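Local atomic coordinates of endosialidase (Enterobacteria phage phi92, PDB entry 4HIZ), a protein that cleaves internal alpha-2,8 and alpha-2,9 linkages of polysialic acid as an endosialidase of bacteriophage phi92. Residues Y303-G308 and L322-A327; G30-F35 and E66-G71. One frame throughout, in Å; residues are numbered along the deposited sequence.

Interaction 1: Y303-G308 and L322-A327. With EDO (1,2-ethanediol), chain X.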
loop_
_atom_site.group_PDB
_atom_site.type_symbol
_atom_site.label_atom_id
_atom_site.label_comp_id
_atom_site.label_asym_id
_atom_site.label_seq_id
_atom_site.Cartn_x
_atom_site.Cartn_y
_atom_site.Cartn_z
ATOM N N TYR A 303 10.862 20.112 35.439
ATOM C CA TYR A 303 10.639 20.659 34.101
ATOM C C TYR A 303 11.738 21.643 33.748
ATOM O O TYR A 303 11.498 22.733 33.221
ATOM C CB TYR A 303 9.243 21.278 33.961
ATOM C CG TYR A 303 8.195 20.204 34.061
ATOM C CD1 TYR A 303 7.738 19.782 35.311
ATOM C CD2 TYR A 303 7.713 19.564 32.917
ATOM C CE1 TYR A 303 6.810 18.782 35.435
ATOM C CE2 TYR A 303 6.782 18.529 33.025
ATOM C CZ TYR A 303 6.334 18.148 34.290
ATOM O OH TYR A 303 5.415 17.120 34.420
ATOM N N THR A 304 12.959 21.247 34.049
ATOM C CA THR A 304 14.127 22.039 33.634
ATOM C C THR A 304 14.696 21.423 32.363
ATOM O O THR A 304 15.046 20.248 32.338
ATOM C CB THR A 304 15.221 22.026 34.753
ATOM O OG1 THR A 304 14.656 22.468 36.012
ATOM C CG2 THR A 304 16.352 22.959 34.384
ATOM N N PHE A 305 14.769 22.205 31.295
ATOM C CA PHE A 305 15.308 21.686 30.034
ATOM C C PHE A 305 15.981 22.788 29.231
ATOM O O PHE A 305 15.890 23.971 29.564
ATOM C CB PHE A 305 14.244 20.912 29.227
ATOM C CG PHE A 305 13.027 21.719 28.767
ATOM C CD1 PHE A 305 13.136 22.774 27.848
ATOM C CD2 PHE A 305 11.749 21.305 29.144
ATOM C CE1 PHE A 305 11.985 23.453 27.387
ATOM C CE2 PHE A 305 10.588 21.959 28.663
ATOM C CZ PHE A 305 10.690 23.037 27.807
ATOM N N ALA A 306 16.692 22.389 28.185
ATOM C CA ALA A 306 17.396 23.352 27.366
ATOM C C ALA A 306 17.049 23.086 25.891
ATOM O O ALA A 306 16.839 21.934 25.490
ATOM C CB ALA A 306 18.900 23.251 27.572
ATOM N N VAL A 307 17.012 24.157 25.100
ATOM C CA VAL A 307 16.767 24.067 23.650
ATOM C C VAL A 307 17.971 24.721 22.977
ATOM O O VAL A 307 18.431 25.762 23.437
ATOM C CB VAL A 307 15.498 24.869 23.313
ATOM C CG1 VAL A 307 15.393 25.215 21.818
ATOM C CG2 VAL A 307 14.240 24.152 23.855
ATOM N N GLY A 308 18.521 24.110 21.925
ATOM C CA GLY A 308 19.657 24.745 21.268
ATOM C C GLY A 308 19.198 25.886 20.370
ATOM O O GLY A 308 18.050 25.921 19.894
ATOM N N LEU A 322 18.810 27.900 25.022
ATOM C CA LEU A 322 17.776 28.574 25.795
ATOM C C LEU A 322 17.506 27.662 26.980
ATOM O O LEU A 322 17.045 26.516 26.808
ATOM C CB LEU A 322 16.505 28.753 24.965
ATOM C CG LEU A 322 16.733 29.427 23.589
ATOM C CD1 LEU A 322 15.398 29.574 22.884
ATOM C CD2 LEU A 322 17.423 30.819 23.722
ATOM N N TYR A 323 17.770 28.166 28.184
ATOM C CA TYR A 323 17.650 27.364 29.387
ATOM C C TYR A 323 16.349 27.709 30.130
ATOM O O TYR A 323 16.135 28.856 30.515
ATOM C CB TYR A 323 18.889 27.588 30.283
ATOM C CG TYR A 323 18.750 26.988 31.659
ATOM C CD1 TYR A 323 19.059 25.669 31.902
ATOM C CD2 TYR A 323 18.292 27.766 32.715
ATOM C CE1 TYR A 323 18.906 25.137 33.179
ATOM C CE2 TYR A 323 18.131 27.247 33.968
ATOM C CZ TYR A 323 18.439 25.944 34.205
ATOM O OH TYR A 323 18.260 25.477 35.508
ATOM N N PHE A 324 15.474 26.720 30.287
ATOM C CA PHE A 324 14.159 26.909 30.902
ATOM C C PHE A 324 14.219 26.303 32.296
ATOM O O PHE A 324 14.364 25.092 32.462
ATOM C CB PHE A 324 13.090 26.146 30.110
ATOM C CG PHE A 324 12.773 26.733 28.777
ATOM C CD1 PHE A 324 13.642 26.553 27.680
ATOM C CD2 PHE A 324 11.587 27.439 28.600
ATOM C CE1 PHE A 324 13.326 27.083 26.444
ATOM C CE2 PHE A 324 11.256 27.976 27.346
ATOM C CZ PHE A 324 12.128 27.773 26.257
ATOM N N ASN A 325 14.108 27.139 33.329
ATOM C CA ASN A 325 14.285 26.625 34.673
ATOM C C ASN A 325 13.094 25.785 35.159
ATOM O O ASN A 325 13.270 24.801 35.910
ATOM C CB ASN A 325 14.573 27.791 35.630
ATOM C CG ASN A 325 15.041 27.293 36.980
ATOM O OD1 ASN A 325 16.101 26.650 37.082
ATOM N ND2 ASN A 325 14.240 27.528 38.010
ATOM N N ASN A 326 11.894 26.159 34.710
ATOM C CA ASN A 326 10.682 25.425 35.038
ATOM C C ASN A 326 9.659 25.727 33.979
ATOM O O ASN A 326 8.900 26.684 34.073
ATOM C CB ASN A 326 10.154 25.817 36.412
ATOM C CG ASN A 326 8.903 25.015 36.821
ATOM O OD1 ASN A 326 8.217 24.367 35.999
ATOM N ND2 ASN A 326 8.574 25.109 38.101
ATOM N N ALA A 327 9.664 24.895 32.947
ATOM C CA ALA A 327 8.808 25.136 31.807
ATOM C C ALA A 327 7.345 24.809 32.105
ATOM O O ALA A 327 6.472 25.221 31.349
ATOM C CB ALA A 327 9.288 24.315 30.637
HETATM C C1 EDO X . 6.574 20.832 38.573
HETATM O O1 EDO X . 5.443 20.826 39.466
HETATM C C2 EDO X . 7.071 22.250 38.333
HETATM O O2 EDO X . 6.746 23.077 39.456
#

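Interaction 2: G30-F35 and E66-G71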
loop_
_atom_site.group_PDB
_atom_site.type_symbol
_atom_site.label_atom_id
_atom_site.label_comp_id
_atom_site.label_asym_id
_atom_site.label_seq_id
_atom_site.Cartn_x
_atom_site.Cartn_y
_atom_site.Cartn_z
ATOM N N GLY A 30 38.322 -10.165 8.767
ATOM C CA GLY A 30 39.255 -9.211 9.327
ATOM C C GLY A 30 39.400 -9.297 10.839
ATOM O O GLY A 30 40.237 -8.600 11.408
ATOM N N ARG A 31 38.588 -10.123 11.496
ATOM C CA ARG A 31 38.668 -10.276 12.966
ATOM C C ARG A 31 38.645 -8.936 13.746
ATOM O O ARG A 31 39.289 -8.785 14.786
ATOM C CB ARG A 31 39.878 -11.145 13.336
ATOM C CG ARG A 31 39.824 -12.524 12.640
ATOM C CD ARG A 31 40.933 -13.441 13.083
ATOM N NE ARG A 31 40.836 -13.865 14.482
ATOM C CZ ARG A 31 41.831 -14.486 15.121
ATOM N NH1 ARG A 31 42.992 -14.722 14.471
ATOM N NH2 ARG A 31 41.684 -14.857 16.400
ATOM N N ASN A 32 37.882 -7.981 13.216
ATOM C CA ASN A 32 37.740 -6.648 13.789
ATOM C C ASN A 32 39.044 -5.866 13.873
ATOM O O ASN A 32 39.221 -5.015 14.752
ATOM C CB ASN A 32 36.989 -6.700 15.119
ATOM C CG ASN A 32 35.537 -6.301 14.954
ATOM O OD1 ASN A 32 35.142 -5.190 15.334
ATOM N ND2 ASN A 32 34.742 -7.178 14.332
ATOM N N LEU A 33 39.934 -6.138 12.921
ATOM C CA LEU A 33 41.198 -5.432 12.813
ATOM C C LEU A 33 41.138 -4.396 11.682
ATOM O O LEU A 33 40.225 -4.422 10.826
ATOM C CB LEU A 33 42.336 -6.444 12.599
ATOM C CG LEU A 33 42.434 -7.411 13.798
ATOM C CD1 LEU A 33 43.425 -8.551 13.524
ATOM C CD2 LEU A 33 42.760 -6.639 15.146
ATOM N N THR A 34 42.107 -3.489 11.676
ATOM C CA THR A 34 42.101 -2.351 10.760
ATOM C C THR A 34 43.370 -2.334 9.897
ATOM O O THR A 34 44.482 -2.484 10.405
ATOM C CB THR A 34 41.977 -1.045 11.559
ATOM O OG1 THR A 34 40.741 -1.059 12.293
ATOM C CG2 THR A 34 41.979 0.132 10.635
ATOM N N PHE A 35 43.188 -2.196 8.588
ATOM C CA PHE A 35 44.312 -2.138 7.652
ATOM C C PHE A 35 44.531 -0.695 7.219
ATOM O O PHE A 35 43.571 0.041 7.087
ATOM C CB PHE A 35 43.987 -2.958 6.399
ATOM C CG PHE A 35 43.704 -4.401 6.688
ATOM C CD1 PHE A 35 44.749 -5.308 6.825
ATOM C CD2 PHE A 35 42.402 -4.848 6.819
ATOM C CE1 PHE A 35 44.500 -6.638 7.102
ATOM C CE2 PHE A 35 42.131 -6.194 7.093
ATOM C CZ PHE A 35 43.185 -7.086 7.236
ATOM N N GLU A 66 31.036 -4.965 6.137
ATOM C CA GLU A 66 29.963 -5.558 6.908
ATOM C C GLU A 66 30.549 -6.296 8.113
ATOM O O GLU A 66 31.602 -6.926 8.006
ATOM C CB GLU A 66 29.156 -6.507 6.022
ATOM C CG GLU A 66 28.142 -5.748 5.173
ATOM C CD GLU A 66 26.931 -5.325 6.005
ATOM O OE1 GLU A 66 26.382 -6.188 6.735
ATOM O OE2 GLU A 66 26.545 -4.139 5.950
ATOM N N GLY A 67 29.898 -6.151 9.264
ATOM C CA GLY A 67 30.268 -6.911 10.454
ATOM C C GLY A 67 31.225 -6.170 11.371
ATOM O O GLY A 67 31.358 -6.551 12.539
ATOM N N PHE A 68 31.898 -5.132 10.852
ATOM C CA PHE A 68 32.872 -4.425 11.662
ATOM C C PHE A 68 32.138 -3.798 12.859
ATOM O O PHE A 68 32.610 -3.861 14.026
ATOM C CB PHE A 68 33.645 -3.364 10.849
ATOM C CG PHE A 68 34.773 -2.749 11.622
ATOM C CD1 PHE A 68 36.002 -3.388 11.696
ATOM C CD2 PHE A 68 34.580 -1.571 12.353
ATOM C CE1 PHE A 68 37.041 -2.838 12.469
ATOM C CE2 PHE A 68 35.615 -1.012 13.115
ATOM C CZ PHE A 68 36.847 -1.648 13.169
ATOM N N PHE A 69 30.984 -3.189 12.567
ATOM C CA PHE A 69 30.046 -2.770 13.612
ATOM C C PHE A 69 28.791 -3.590 13.479
ATOM O O PHE A 69 28.367 -3.908 12.363
ATOM C CB PHE A 69 29.649 -1.289 13.464
ATOM C CG PHE A 69 30.774 -0.336 13.713
ATOM C CD1 PHE A 69 31.440 -0.332 14.927
ATOM C CD2 PHE A 69 31.189 0.525 12.722
ATOM C CE1 PHE A 69 32.493 0.555 15.143
ATOM C CE2 PHE A 69 32.231 1.418 12.944
ATOM C CZ PHE A 69 32.891 1.433 14.148
ATOM N N ASP A 70 28.168 -3.906 14.606
ATOM C CA ASP A 70 26.884 -4.592 14.555
ATOM C C ASP A 70 25.789 -3.539 14.385
ATOM O O ASP A 70 25.070 -3.191 15.321
ATOM C CB ASP A 70 26.699 -5.439 15.818
ATOM C CG ASP A 70 27.738 -6.556 15.915
ATOM O OD1 ASP A 70 28.107 -7.127 14.857
ATOM O OD2 ASP A 70 28.197 -6.863 17.037
ATOM N N GLY A 71 25.694 -3.008 13.178
ATOM C CA GLY A 71 24.775 -1.919 12.874
ATOM C C GLY A 71 24.273 -2.111 11.448
ATOM O O GLY A 71 25.004 -2.622 10.598
#

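Interaction 1: Y303-G308 and L322-A327
F305 and F324 set their rings against each other on one face of a two-stranded antiparallel pairing. The planes are inclined by 42°, the centroids are 5.0 Å apart, and the rings meet obliquely. F305 CE1 sits over one face of the F324 ring, offset toward the rim, and comes within 3.5 Å of F324 CD1. The far side of F305 is turned to A327, whose CB lies 3.3 Å from F305 CE2. V307 continues this face: its CG2 approaches F324 CE1 obliquely. The rings of F295, Y159 and F334 meet this pair from outside.

The other face carries T304, A306 and Y323. T304 CG2, anti to its backbone N, crosses obliquely to the end of the Y323 ring and lies 3.4 Å from Y323 OH. The hydroxyl donates to N325 OD1, in the carbonyl plane and on a lone pair. T304 OG1 donates to N325 O at 2.7 Å, the donor tilted from the carbonyl plane.

Backbone bonds link F305 with F324 and V307 with L322 in both directions. Beyond the strand, A327 N binds Y303 O at 2.8 Å in a nearly straight bond (171°). Y303 and T304 form a G1 beta bulge opposite D299. The Y303 ring leads away to G155, which accepts its OH. An ethanediol, probably from the crystallisation liquor, lies at the ring edge and takes a bond from N326 ND2, 3.1 Å from its O2. N326 OD1 accepts a hydrogen bond from S329 N. This pairing joins the two inner strands of a four-stranded antiparallel sheet, the up-and-down build of a beta-propeller blade in the catalytic domain.

Interaction 2: G30-F35 and E66-G71
F68 reaches across to N32, L33 and T34 with its ring. Its CB bond points neither at segment 30-35 nor away from it. CG stands anti to the backbone N (chi1 -173°), and the end of the side chain comes nearer to the turn. One end of the N32 amide lies over one face of the ring, toward the rim near CD1. The same amide is close to the F68 backbone, with N32 CG 3.9 Å from F68 O. Further out, CE1 meets backbone oxygens: it is 3.8 Å from N32 O and 3.9 Å from L33 O. The chain at this point is a type I' turn from G30 to L33, closed by L33 N to G30 O at 2.9 Å. It turns the corner between strand 28-31 and strand 33-36 in the N-terminal extension of the endosialidase, and strand 33-36 is the outermost strand, within the chain, of a mixed sheet. CZ, the tip, lies 4.0 Å from T34 OG1, and the two side chains cross at about a right angle. Back along the other edge, CD2 stands 3.8 Å above the centre of the F69 ring, which in turn meets F456 edge-to-face. A50 of strand 49-53 also touches the F68 side chain. Two residues on, D70 OD2 makes a salt bridge with K45 of the third subunit.

How the interactions relate
Interaction 1 and interaction 2 do not touch. Their centres are 40 Å apart and their nearest atoms about 28 Å. Interaction 2 closes before interaction 1 opens, so the two follow one another along the chain. Interaction 2 lies at the surface of the N-terminal extension, near a trimer contact, while interaction 1 is buried in the propeller. Side chains of 303-308 pack on strands 144-154 and 157-166. The sheet of those strands also bears Y146, W178 and I273, which line a glycan pocket together with H136. Interaction 1 is thus one sheet away from sugar-binding residues. The Y323 side chain is about 12 Å from a bound calcium ion.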